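PDB 5U31: CRISPR-associated endonuclease Cas12b from Alicyclobacillus acidoterrestris, which is an RNA-guided, metal-dependent endonuclease of CRISPR immunity that recognises DNA next to a protospacer adjacent motif and cuts it with its RuvC domain. Local coordinates for residues S1027-Y1032 with Y1039-R1044; I995-L1000 with G1019-D1024; R35-W40 with D220-A225; S42-E47 with Q98-L103. The protein carries 3 engineered substitutions. One frame throughout, in Å; residues are numbered along the deposited sequence.

Contact 1 of 4, residues S1027-Y1032 with Y1039-R1044; sequences SNKVFY and YYERER
Lys1029 runs past the backbone of residues 1039-1044 and ends at Glu1041. Its CB lies 3.5 Å from Arg1042 O, and CG passes the same carbonyl. A bend at chi2 sets CD back on that oxygen, 3.6 Å away; a second, at chi3, turns CE toward the carboxylate, 3.4 Å from Glu1041 OE1, and NZ makes a salt bridge to OE1, modelled too short for its length to be taken literally. Glu1041 is shared: its CG sits beside Phe1031 CE1, the two side chains running in the same direction on one face of the sheet. The pairing is that of an antiparallel beta hairpin in the Nuc-II domain, with Phe1031 and Glu1041 a non-hydrogen-bonded pair and Tyr1032 and Tyr1040 the hydrogen-bonded pair next to it. Tyr1032 N reaches Tyr1040 O at 2.9 Å, and Tyr1040 N returns to Tyr1032 O at 3.0 Å. On the face carrying these two tyrosines, Tyr1032 CG stands between its own backbone N and carbonyl carbon (chi1 71°), which leaves CG 4.0 Å from Tyr1040 O. Tyr1040 CB makes a CH-pi contact over the Tyr1032 ring, 4.0 Å from its centroid, while the two rings meet obliquely. Arg1042 CG packs against Tyr1032 CD1 at 3.4 Å, and Val1030 CG1 lies over one face of the guanidinium, toward its rim. The charge of Arg1042 is answered by Glu1010 through NE. On the face of Phe1031 and Glu1041, Phe1031 meets Trp1091 edge-to-face and touches Cys1002 of strand 999-1006.

Contact 2 of 4, residues I995-L1000 with G1019-D1024; sequences ISQIRL and GKRTAD
Ser996 and Thr1022 bring the two segments closest, their CA atoms 5.7 Å apart. The contact between them is van der Waals: Ser996 CB rests 3.4 Å from Thr1022 OG1. A second such touch, looser, joins the methyl tips Leu1000 CD1 and Thr1022 CG2 at 4.3 Å. The threonine can serve both because CG2 is anti to its backbone N while OG1 is anti to the carbonyl carbon (chi1 -59°), giving each neighbour a different branch. In the fold, a short 3-10 turn at 995-997 leads into strand 999-1006 of the antiparallel Nuc-II sheet, and helix 1019-1026 lies beside this entrance; Tyr1026, a turn farther along that helix, touches both Ser996 and Leu1000. Hydrogen bonds do not cross the interface. Each hydroxyl bonds within its own part of the chain instead, Ser996 OG to Asp994 OD2 and Thr1022 OG1 to the carbonyl of Thr1018 one helical turn back. The turn is drawn together by Ile995 O, which accepts from Ile998 N and from Arg999 N, both at 2.9 Å. The charged group is Arg1021. Its side chain crosses that of Gln997 without a bond between them, and its NH1 has a long, weak ion pair with Asp992. Bound nucleic acid comes within about 4 Å of this contact, nearest atom to nearest atom.

Contact 3 of 4, residues R35-W40 with D220-A225; sequences RYYTEW and DMFQQA. With SO4 (sulfate ion), chain F.
Helices 35-40 and 220-225 approach to 8.4 Å between their axes, with their N-to-C directions 43° apart and the CA atoms of Thr38 and Ala225 only 5.1 Å from each other. Ala225, with only a methyl, suits that closeness: its CB lies 3.3 Å from Thr38 OG1 and 3.8 Å from Tyr37 CB. The threonine hydroxyl spends its hydrogen bond on Val34 O, in the preceding turn of its own helix. Tyr37 supplies most of the remaining surface. The edge of Phe222 points at the face of its ring in a T-shaped pair, centroids 5.1 Å apart and planes at 81°, with Phe222 CD1 displaced toward the rim of that face. On the opposite face Tyr36 CD1 lies over the ring centre, so the phenol is clamped from two sides; Met221 CB, from a selenomethionine, borders its edge, and Tyr37 OH bonds to Tyr195 N. Tyr36 and Trp40 turn to a sulfate, probably from the crystallisation liquor. Tyr36 OH and Trp40 NE1 both donate to its O4, at 3.1 and 3.2 Å, and Arg193 NH1 binds the ion as well. On the second helix, Gln224 NE2 donates to Asp220 OD1 on its syn side but tilted 32° out of the carboxylate plane, and also bonds Trp392 O. Within the REC1 domain the pair sits among other helices: Phe222 also packs on Ala122 and Leu126 of helix 118-130, Gln223 NE2 bonds a phosphate of the bound DNA, and Trp40 reaches Leu73 and Leu77 of helix 66-83.

Contact 4 of 4, residues S42-E47 with Q98-L103; sequences SLLRQE and QLARQL
Leu44 packs on Ala100 where the helices come nearest, CA to CA 5.2 Å. Its CD2 lies 3.6 Å from Ala100 CB, the methyl of a small residue that lets the backbones close in, while CD1 meets Leu103 CD2 at 4.0 Å. Gln46 seals the same buried side. It leaves the helix with positive phi (37°); its chain is bent at chi2, and NE2 donates to Leu44 O at 2.7 Å, standing above the carbonyl plane; the same nitrogen rests against Ala100 CB. The other side is polar and, at Glu47 and Arg101, partly exposed. Here Arg101, its CG anti to the backbone N (chi1 175°) and its chain bent at chi2, reaches the end of the first helix and divides one nitrogen between two acceptors. NH1 donates to Arg45 O at 2.8 Å, in the carbonyl plane and on a lone pair, and to Glu47 OE1 at 2.9 Å, which it meets from above a carboxylate plane turned 86° from its own guanidinium. Arg45 runs alongside Arg101 but bonds Glu233 through NE, its pairing with Glu47 being long and purely electrostatic; Arg101 NE has Glu105. The negative groups probably offset the repulsion between the two arginines. A salt-bridge network of Arg45, Glu47 and Arg101 thus ties the C-terminal end of helix 17-45 to helix 93-107; the whole is an apolar helix-helix seam with a charged border in the helical REC1 domain.

How the contacts relate
The four contacts form two pairs at distant parts of the molecule. Contacts 3 and 4, centres 15 Å apart, adjoin in sequence on helix 17-45 in REC1; contact 4 is nested inside the long loop that contact 3 closes, so one helix gathers partners from residues 98-103 and 220-225. Much later in the chain come contact 2 and then contact 1, in series within Nuc-II. Their centres are 13 Å apart, they reach the same antiparallel sheet, and they touch where Phe1031 CZ lies 3.4 Å from Leu1000 CD2. Between the pairs, centres are 54 to 66 Å apart: one pair belongs to the recognition lobe, the other to the nuclease lobe, with the guide RNA channel between the lobes.

Contact 1 of 4, residues S1027-Y1032 with Y1039-R1044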
# COMPACT_ATOMS: atom_id res chain seq x y z
N SER A 1027 -36.03 -5.29 -9.12
CA SER A 1027 -36.18 -6.57 -9.81
C SER A 1027 -37.46 -6.61 -10.63
O SER A 1027 -37.45 -6.92 -11.82
CB SER A 1027 -36.15 -7.72 -8.81
OG SER A 1027 -37.28 -7.68 -7.96
N ASN A 1028 -38.59 -6.28 -9.99
CA ASN A 1028 -39.89 -6.31 -10.63
C ASN A 1028 -40.18 -5.07 -11.48
O ASN A 1028 -41.33 -4.87 -11.87
CB ASN A 1028 -40.99 -6.47 -9.57
CG ASN A 1028 -40.85 -5.47 -8.43
OD1 ASN A 1028 -39.74 -5.08 -8.06
ND2 ASN A 1028 -41.98 -5.04 -7.88
N LYS A 1029 -39.17 -4.26 -11.78
CA LYS A 1029 -39.38 -2.97 -12.42
C LYS A 1029 -38.52 -2.84 -13.67
O LYS A 1029 -37.47 -3.48 -13.80
CB LYS A 1029 -39.08 -1.82 -11.44
CG LYS A 1029 -39.72 -2.00 -10.07
CD LYS A 1029 -40.56 -0.80 -9.68
CE LYS A 1029 -39.69 0.43 -9.49
NZ LYS A 1029 -40.50 1.61 -9.08
N VAL A 1030 -38.97 -1.98 -14.58
CA VAL A 1030 -38.33 -1.80 -15.88
C VAL A 1030 -38.55 -0.35 -16.31
O VAL A 1030 -39.52 0.29 -15.88
CB VAL A 1030 -38.87 -2.83 -16.90
CG1 VAL A 1030 -39.84 -2.18 -17.89
CG2 VAL A 1030 -37.73 -3.55 -17.60
N PHE A 1031 -37.66 0.17 -17.15
CA PHE A 1031 -37.62 1.59 -17.49
C PHE A 1031 -37.93 1.80 -18.97
O PHE A 1031 -37.31 1.16 -19.83
CB PHE A 1031 -36.26 2.20 -17.16
CG PHE A 1031 -35.84 2.02 -15.74
CD1 PHE A 1031 -36.24 2.92 -14.77
CD2 PHE A 1031 -35.03 0.96 -15.38
CE1 PHE A 1031 -35.85 2.75 -13.46
CE2 PHE A 1031 -34.63 0.80 -14.07
CZ PHE A 1031 -35.05 1.69 -13.11
N TYR A 1032 -38.83 2.74 -19.26
CA TYR A 1032 -39.22 3.06 -20.63
C TYR A 1032 -38.91 4.52 -20.95
O TYR A 1032 -38.61 5.33 -20.06
CB TYR A 1032 -40.71 2.78 -20.86
CG TYR A 1032 -41.65 3.74 -20.16
CD1 TYR A 1032 -42.10 3.48 -18.87
CD2 TYR A 1032 -42.09 4.89 -20.79
CE1 TYR A 1032 -42.96 4.35 -18.23
CE2 TYR A 1032 -42.95 5.77 -20.15
CZ TYR A 1032 -43.38 5.49 -18.87
OH TYR A 1032 -44.24 6.36 -18.22
N TYR A 1039 -35.84 8.45 -18.47
CA TYR A 1039 -36.48 7.16 -18.30
C TYR A 1039 -37.43 7.17 -17.11
O TYR A 1039 -37.25 7.93 -16.15
CB TYR A 1039 -35.42 6.06 -18.14
CG TYR A 1039 -34.61 5.84 -19.41
CD1 TYR A 1039 -34.82 4.72 -20.20
CD2 TYR A 1039 -33.67 6.77 -19.83
CE1 TYR A 1039 -34.10 4.52 -21.36
CE2 TYR A 1039 -32.96 6.58 -21.00
CZ TYR A 1039 -33.17 5.46 -21.76
OH TYR A 1039 -32.46 5.26 -22.92
N TYR A 1040 -38.47 6.32 -17.19
CA TYR A 1040 -39.50 6.20 -16.17
C TYR A 1040 -39.75 4.73 -15.88
O TYR A 1040 -39.61 3.87 -16.76
CB TYR A 1040 -40.81 6.87 -16.62
CG TYR A 1040 -40.62 8.25 -17.18
CD1 TYR A 1040 -40.63 9.36 -16.36
CD2 TYR A 1040 -40.45 8.45 -18.54
CE1 TYR A 1040 -40.45 10.63 -16.87
CE2 TYR A 1040 -40.28 9.72 -19.07
CZ TYR A 1040 -40.28 10.80 -18.22
OH TYR A 1040 -40.11 12.07 -18.73
N GLU A 1041 -40.15 4.44 -14.64
CA GLU A 1041 -40.28 3.06 -14.19
C GLU A 1041 -41.63 2.46 -14.57
O GLU A 1041 -42.65 3.14 -14.61
CB GLU A 1041 -40.12 2.97 -12.67
CG GLU A 1041 -38.85 3.60 -12.12
CD GLU A 1041 -38.85 3.68 -10.60
OE1 GLU A 1041 -39.94 3.80 -10.02
OE2 GLU A 1041 -37.75 3.62 -10.00
N ARG A 1042 -41.61 1.16 -14.86
CA ARG A 1042 -42.81 0.34 -15.04
C ARG A 1042 -42.84 -0.73 -13.95
O ARG A 1042 -42.06 -0.70 -13.00
CB ARG A 1042 -42.86 -0.26 -16.44
CG ARG A 1042 -43.46 0.65 -17.49
CD ARG A 1042 -44.32 -0.10 -18.49
NE ARG A 1042 -43.55 -0.81 -19.51
CZ ARG A 1042 -43.24 -2.10 -19.46
NH1 ARG A 1042 -42.54 -2.66 -20.44
NH2 ARG A 1042 -43.63 -2.85 -18.44
N GLU A 1043 -43.74 -1.71 -14.11
CA GLU A 1043 -43.97 -2.72 -13.08
C GLU A 1043 -44.23 -4.09 -13.70
O GLU A 1043 -45.26 -4.72 -13.48
CB GLU A 1043 -45.14 -2.32 -12.18
CG GLU A 1043 -44.87 -1.10 -11.31
CD GLU A 1043 -46.13 -0.58 -10.65
OE1 GLU A 1043 -47.22 -1.14 -10.91
OE2 GLU A 1043 -46.03 0.38 -9.86
N ARG A 1044 -43.28 -4.58 -14.50
CA ARG A 1044 -43.43 -5.90 -15.10
C ARG A 1044 -42.18 -6.78 -15.03
O ARG A 1044 -42.31 -7.99 -15.25
CB ARG A 1044 -43.87 -5.78 -16.56
CG ARG A 1044 -45.24 -5.15 -16.74
CD ARG A 1044 -46.34 -6.00 -16.12
NE ARG A 1044 -47.39 -5.17 -15.55
CZ ARG A 1044 -48.46 -4.74 -16.22
NH1 ARG A 1044 -49.36 -3.98 -15.62
NH2 ARG A 1044 -48.62 -5.07 -17.50

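Contact 2 of 4, residues I995-L1000 with G1019-D1024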
# COMPACT_ATOMS: atom_id res chain seq x y z
N ILE A 995 -25.86 2.50 -3.84
CA ILE A 995 -25.68 3.16 -5.13
C ILE A 995 -26.92 3.06 -6.01
O ILE A 995 -27.16 3.94 -6.84
CB ILE A 995 -24.43 2.58 -5.85
CG1 ILE A 995 -23.51 3.71 -6.32
CG2 ILE A 995 -24.83 1.71 -7.03
CD1 ILE A 995 -24.16 4.66 -7.27
N SER A 996 -27.73 2.01 -5.83
CA SER A 996 -28.93 1.83 -6.64
C SER A 996 -29.95 2.95 -6.48
O SER A 996 -30.87 3.04 -7.29
CB SER A 996 -29.59 0.50 -6.28
OG SER A 996 -29.97 0.49 -4.92
N GLN A 997 -29.80 3.80 -5.46
CA GLN A 997 -30.68 4.96 -5.30
C GLN A 997 -30.34 6.09 -6.26
O GLN A 997 -31.13 7.03 -6.38
CB GLN A 997 -30.59 5.48 -3.85
CG GLN A 997 -30.76 4.42 -2.77
CD GLN A 997 -30.37 4.91 -1.38
OE1 GLN A 997 -30.16 6.10 -1.16
NE2 GLN A 997 -30.29 3.98 -0.43
N ILE A 998 -29.21 6.00 -6.95
CA ILE A 998 -28.64 7.14 -7.66
C ILE A 998 -28.17 6.72 -9.05
O ILE A 998 -28.25 7.50 -10.00
CB ILE A 998 -27.50 7.77 -6.82
CG1 ILE A 998 -27.92 9.14 -6.30
CG2 ILE A 998 -26.20 7.87 -7.60
CD1 ILE A 998 -26.82 9.85 -5.56
N ARG A 999 -27.69 5.48 -9.19
CA ARG A 999 -27.13 5.00 -10.44
C ARG A 999 -27.56 3.56 -10.69
O ARG A 999 -27.64 2.76 -9.76
CB ARG A 999 -25.59 5.11 -10.42
CG ARG A 999 -24.88 4.09 -11.29
CD ARG A 999 -23.42 4.44 -11.52
NE ARG A 999 -22.76 3.40 -12.30
CZ ARG A 999 -21.58 3.55 -12.90
NH1 ARG A 999 -20.93 4.70 -12.82
NH2 ARG A 999 -21.06 2.54 -13.59
N LEU A 1000 -27.83 3.24 -11.96
CA LEU A 1000 -28.35 1.93 -12.32
C LEU A 1000 -27.81 1.53 -13.69
O LEU A 1000 -27.88 2.31 -14.63
CB LEU A 1000 -29.88 1.94 -12.34
CG LEU A 1000 -30.63 0.83 -11.61
CD1 LEU A 1000 -30.01 0.58 -10.25
CD2 LEU A 1000 -32.09 1.20 -11.47
N GLY A 1019 -26.36 -7.22 -6.09
CA GLY A 1019 -26.59 -7.14 -4.67
C GLY A 1019 -28.07 -7.22 -4.32
O GLY A 1019 -28.95 -6.96 -5.13
N LYS A 1020 -28.33 -7.61 -3.07
CA LYS A 1020 -29.70 -7.81 -2.63
C LYS A 1020 -30.49 -6.50 -2.60
O LYS A 1020 -31.72 -6.53 -2.74
CB LYS A 1020 -29.72 -8.47 -1.25
CG LYS A 1020 -31.02 -9.22 -0.94
CD LYS A 1020 -30.83 -10.25 0.18
CE LYS A 1020 -32.09 -11.10 0.36
NZ LYS A 1020 -31.94 -12.14 1.42
N ARG A 1021 -29.82 -5.36 -2.45
CA ARG A 1021 -30.53 -4.09 -2.39
C ARG A 1021 -31.05 -3.66 -3.75
O ARG A 1021 -32.19 -3.19 -3.86
CB ARG A 1021 -29.63 -3.02 -1.79
CG ARG A 1021 -29.15 -3.35 -0.40
CD ARG A 1021 -28.94 -2.10 0.42
NE ARG A 1021 -30.20 -1.37 0.61
CZ ARG A 1021 -30.26 -0.12 1.05
NH1 ARG A 1021 -29.15 0.54 1.33
NH2 ARG A 1021 -31.44 0.48 1.19
N THR A 1022 -30.24 -3.82 -4.80
CA THR A 1022 -30.73 -3.54 -6.15
C THR A 1022 -31.87 -4.49 -6.52
O THR A 1022 -32.85 -4.08 -7.15
CB THR A 1022 -29.60 -3.64 -7.17
OG1 THR A 1022 -28.56 -2.71 -6.83
CG2 THR A 1022 -30.10 -3.34 -8.57
N ALA A 1023 -31.76 -5.75 -6.11
CA ALA A 1023 -32.83 -6.71 -6.38
C ALA A 1023 -34.07 -6.41 -5.56
O ALA A 1023 -35.19 -6.64 -6.04
CB ALA A 1023 -32.34 -8.13 -6.13
N ASP A 1024 -33.91 -5.91 -4.33
CA ASP A 1024 -35.07 -5.65 -3.49
C ASP A 1024 -35.94 -4.53 -4.05
O ASP A 1024 -37.14 -4.49 -3.76
CB ASP A 1024 -34.63 -5.28 -2.07
CG ASP A 1024 -34.41 -6.50 -1.20
OD1 ASP A 1024 -35.10 -7.52 -1.42
OD2 ASP A 1024 -33.54 -6.44 -0.30

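Contact 3 of 4, residues R35-W40 with D220-A225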
# COMPACT_ATOMS: atom_id res chain seq x y z
N ARG A 35 19.04 -22.76 10.00
CA ARG A 35 19.34 -23.30 8.68
C ARG A 35 19.49 -24.81 8.72
O ARG A 35 19.03 -25.51 7.81
CB ARG A 35 20.60 -22.64 8.12
CG ARG A 35 20.90 -22.97 6.67
CD ARG A 35 22.15 -22.26 6.20
NE ARG A 35 22.41 -22.46 4.78
CZ ARG A 35 22.13 -21.56 3.84
NH1 ARG A 35 21.58 -20.40 4.17
NH2 ARG A 35 22.41 -21.82 2.57
N TYR A 36 20.12 -25.34 9.77
CA TYR A 36 20.32 -26.78 9.88
C TYR A 36 18.98 -27.51 9.92
O TYR A 36 18.78 -28.49 9.19
CB TYR A 36 21.16 -27.11 11.12
CG TYR A 36 21.11 -28.56 11.52
CD1 TYR A 36 20.37 -28.98 12.62
CD2 TYR A 36 21.77 -29.53 10.77
CE1 TYR A 36 20.30 -30.31 12.97
CE2 TYR A 36 21.71 -30.87 11.11
CZ TYR A 36 20.97 -31.25 12.21
OH TYR A 36 20.91 -32.58 12.56
N TYR A 37 18.05 -27.05 10.76
CA TYR A 37 16.77 -27.73 10.89
C TYR A 37 15.89 -27.49 9.67
O TYR A 37 15.17 -28.39 9.23
CB TYR A 37 16.05 -27.28 12.16
CG TYR A 37 16.72 -27.73 13.43
CD1 TYR A 37 16.77 -29.07 13.78
CD2 TYR A 37 17.29 -26.81 14.30
CE1 TYR A 37 17.39 -29.49 14.96
CE2 TYR A 37 17.90 -27.21 15.48
CZ TYR A 37 17.95 -28.54 15.80
OH TYR A 37 18.56 -28.93 16.97
N THR A 38 15.94 -26.27 9.12
CA THR A 38 15.17 -25.99 7.91
C THR A 38 15.63 -26.88 6.75
O THR A 38 14.80 -27.48 6.06
CB THR A 38 15.29 -24.51 7.55
OG1 THR A 38 14.75 -23.73 8.62
CG2 THR A 38 14.52 -24.22 6.30
N GLU A 39 16.94 -26.99 6.55
CA GLU A 39 17.44 -27.89 5.52
C GLU A 39 17.00 -29.33 5.76
O GLU A 39 16.71 -30.05 4.80
CB GLU A 39 18.96 -27.78 5.45
CG GLU A 39 19.62 -28.58 4.35
CD GLU A 39 21.11 -28.34 4.30
OE1 GLU A 39 21.52 -27.16 4.40
OE2 GLU A 39 21.87 -29.32 4.19
N TRP A 40 16.92 -29.75 7.03
CA TRP A 40 16.41 -31.09 7.33
C TRP A 40 14.96 -31.23 6.89
O TRP A 40 14.58 -32.22 6.26
CB TRP A 40 16.53 -31.38 8.83
CG TRP A 40 17.57 -32.39 9.13
CD1 TRP A 40 18.80 -32.17 9.68
CD2 TRP A 40 17.49 -33.80 8.88
NE1 TRP A 40 19.48 -33.35 9.79
CE2 TRP A 40 18.70 -34.37 9.31
CE3 TRP A 40 16.51 -34.63 8.34
CZ2 TRP A 40 18.96 -35.73 9.21
CZ3 TRP A 40 16.76 -35.98 8.25
CH2 TRP A 40 17.98 -36.52 8.68
N ASP A 220 14.56 -22.52 20.50
CA ASP A 220 14.30 -21.33 19.68
C ASP A 220 14.58 -21.61 18.21
O ASP A 220 13.74 -21.36 17.34
CB ASP A 220 15.15 -20.17 20.19
CG ASP A 220 15.00 -18.91 19.35
OD1 ASP A 220 13.98 -18.76 18.64
OD2 ASP A 220 15.91 -18.06 19.41
N MSE A 221 15.76 -22.15 17.92
CA MSE A 221 16.13 -22.47 16.55
C MSE A 221 15.11 -23.36 15.85
O MSE A 221 14.79 -23.14 14.69
CB MSE A 221 17.49 -23.15 16.53
CG MSE A 221 18.60 -22.30 17.04
SE MSE A 221 20.11 -23.43 17.47
CE MSE A 221 21.33 -22.07 18.12
N PHE A 222 14.60 -24.36 16.56
CA PHE A 222 13.71 -25.33 15.93
C PHE A 222 12.35 -24.71 15.63
O PHE A 222 11.79 -24.94 14.55
CB PHE A 222 13.57 -26.56 16.81
CG PHE A 222 12.93 -27.72 16.12
CD1 PHE A 222 13.57 -28.34 15.05
CD2 PHE A 222 11.71 -28.20 16.53
CE1 PHE A 222 12.98 -29.41 14.41
CE2 PHE A 222 11.12 -29.28 15.89
CZ PHE A 222 11.76 -29.88 14.83
N GLN A 223 11.80 -23.93 16.56
CA GLN A 223 10.52 -23.28 16.28
C GLN A 223 10.61 -22.36 15.07
O GLN A 223 9.72 -22.37 14.22
CB GLN A 223 10.04 -22.49 17.50
CG GLN A 223 8.71 -21.80 17.24
CD GLN A 223 8.19 -21.03 18.43
OE1 GLN A 223 8.61 -21.26 19.57
NE2 GLN A 223 7.28 -20.10 18.18
N GLN A 224 11.68 -21.58 14.97
CA GLN A 224 11.80 -20.64 13.86
C GLN A 224 11.99 -21.35 12.53
O GLN A 224 11.73 -20.75 11.48
CB GLN A 224 12.95 -19.67 14.12
CG GLN A 224 12.64 -18.67 15.23
CD GLN A 224 13.63 -17.53 15.30
OE1 GLN A 224 13.66 -16.66 14.43
NE2 GLN A 224 14.43 -17.51 16.35
N ALA A 225 12.40 -22.62 12.55
CA ALA A 225 12.47 -23.41 11.33
C ALA A 225 11.10 -23.93 10.94
O ALA A 225 10.75 -23.96 9.75
CB ALA A 225 13.45 -24.56 11.51
S SO4 F . 23.14 -34.83 9.94
O1 SO4 F . 22.76 -34.12 8.73
O2 SO4 F . 23.51 -36.20 9.58
O3 SO4 F . 24.27 -34.15 10.57
O4 SO4 F . 22.03 -34.88 10.89

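Contact 4 of 4, residues S42-E47 with Q98-L103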
# COMPACT_ATOMS: atom_id res chain seq x y z
N SER A 42 13.41 -29.67 4.58
CA SER A 42 13.28 -29.69 3.13
C SER A 42 13.60 -31.06 2.55
O SER A 42 13.05 -31.44 1.52
CB SER A 42 14.19 -28.63 2.50
OG SER A 42 15.55 -28.87 2.81
N LEU A 43 14.49 -31.82 3.20
CA LEU A 43 14.77 -33.17 2.73
C LEU A 43 13.62 -34.12 3.05
O LEU A 43 13.26 -34.96 2.22
CB LEU A 43 16.08 -33.68 3.32
CG LEU A 43 17.31 -32.84 2.97
CD1 LEU A 43 18.53 -33.37 3.68
CD2 LEU A 43 17.53 -32.81 1.48
N LEU A 44 13.05 -34.01 4.25
CA LEU A 44 11.88 -34.84 4.57
C LEU A 44 10.75 -34.60 3.58
O LEU A 44 10.00 -35.52 3.26
CB LEU A 44 11.40 -34.56 5.99
CG LEU A 44 12.43 -34.74 7.11
CD1 LEU A 44 11.85 -34.31 8.44
CD2 LEU A 44 12.90 -36.19 7.15
N ARG A 45 10.63 -33.36 3.09
CA ARG A 45 9.57 -33.00 2.15
C ARG A 45 9.70 -33.76 0.83
O ARG A 45 8.69 -34.10 0.21
CB ARG A 45 9.60 -31.49 1.93
CG ARG A 45 8.60 -30.95 0.94
CD ARG A 45 8.69 -29.44 0.88
NE ARG A 45 7.84 -28.90 -0.17
CZ ARG A 45 8.26 -28.62 -1.39
NH1 ARG A 45 9.53 -28.83 -1.72
NH2 ARG A 45 7.43 -28.14 -2.30
N GLN A 46 10.94 -34.04 0.42
CA GLN A 46 11.29 -34.74 -0.83
C GLN A 46 10.39 -34.34 -1.99
O GLN A 46 9.82 -35.18 -2.70
CB GLN A 46 11.33 -36.25 -0.63
CG GLN A 46 10.18 -36.85 0.14
CD GLN A 46 10.61 -38.08 0.91
OE1 GLN A 46 10.70 -39.18 0.36
NE2 GLN A 46 10.87 -37.90 2.20
N GLU A 47 10.28 -33.04 -2.20
CA GLU A 47 9.71 -32.46 -3.41
C GLU A 47 10.69 -31.45 -3.96
O GLU A 47 11.70 -31.12 -3.33
CB GLU A 47 8.34 -31.82 -3.14
CG GLU A 47 7.24 -32.81 -2.82
CD GLU A 47 5.95 -32.14 -2.39
OE1 GLU A 47 5.85 -31.73 -1.22
OE2 GLU A 47 5.04 -32.02 -3.24
N GLN A 98 8.80 -43.01 2.82
CA GLN A 98 7.42 -42.80 3.25
C GLN A 98 7.35 -42.37 4.71
O GLN A 98 6.54 -41.50 5.06
CB GLN A 98 6.60 -44.07 3.02
CG GLN A 98 6.34 -44.36 1.55
CD GLN A 98 5.39 -45.52 1.35
OE1 GLN A 98 4.71 -45.96 2.28
NE2 GLN A 98 5.33 -46.03 0.12
N LEU A 99 8.18 -42.97 5.57
CA LEU A 99 8.22 -42.55 6.97
C LEU A 99 8.62 -41.09 7.09
O LEU A 99 7.97 -40.31 7.79
CB LEU A 99 9.20 -43.43 7.75
CG LEU A 99 8.76 -43.94 9.13
CD1 LEU A 99 9.98 -44.13 10.03
CD2 LEU A 99 7.74 -43.02 9.78
N ALA A 100 9.70 -40.70 6.40
CA ALA A 100 10.17 -39.32 6.48
C ALA A 100 9.09 -38.35 6.02
O ALA A 100 8.88 -37.31 6.64
CB ALA A 100 11.43 -39.14 5.65
N ARG A 101 8.40 -38.69 4.93
CA ARG A 101 7.35 -37.82 4.43
C ARG A 101 6.19 -37.75 5.42
O ARG A 101 5.62 -36.67 5.63
CB ARG A 101 6.87 -38.30 3.07
CG ARG A 101 5.69 -37.52 2.54
CD ARG A 101 6.09 -36.14 2.07
NE ARG A 101 4.91 -35.34 1.76
CZ ARG A 101 4.95 -34.11 1.27
NH1 ARG A 101 6.11 -33.53 1.03
NH2 ARG A 101 3.82 -33.46 1.03
N GLN A 102 5.84 -38.88 6.05
CA GLN A 102 4.82 -38.85 7.10
C GLN A 102 5.23 -37.89 8.20
O GLN A 102 4.43 -37.05 8.64
CB GLN A 102 4.62 -40.24 7.69
CG GLN A 102 3.87 -41.21 6.82
CD GLN A 102 3.68 -42.53 7.52
OE1 GLN A 102 3.10 -42.59 8.61
NE2 GLN A 102 4.18 -43.60 6.92
N LEU A 103 6.46 -38.02 8.68
CA LEU A 103 6.98 -37.10 9.69
C LEU A 103 6.86 -35.66 9.23
O LEU A 103 6.43 -34.78 9.99
CB LEU A 103 8.43 -37.44 10.01
CG LEU A 103 9.10 -36.58 11.08
CD1 LEU A 103 8.44 -36.79 12.42
CD2 LEU A 103 10.57 -36.91 11.15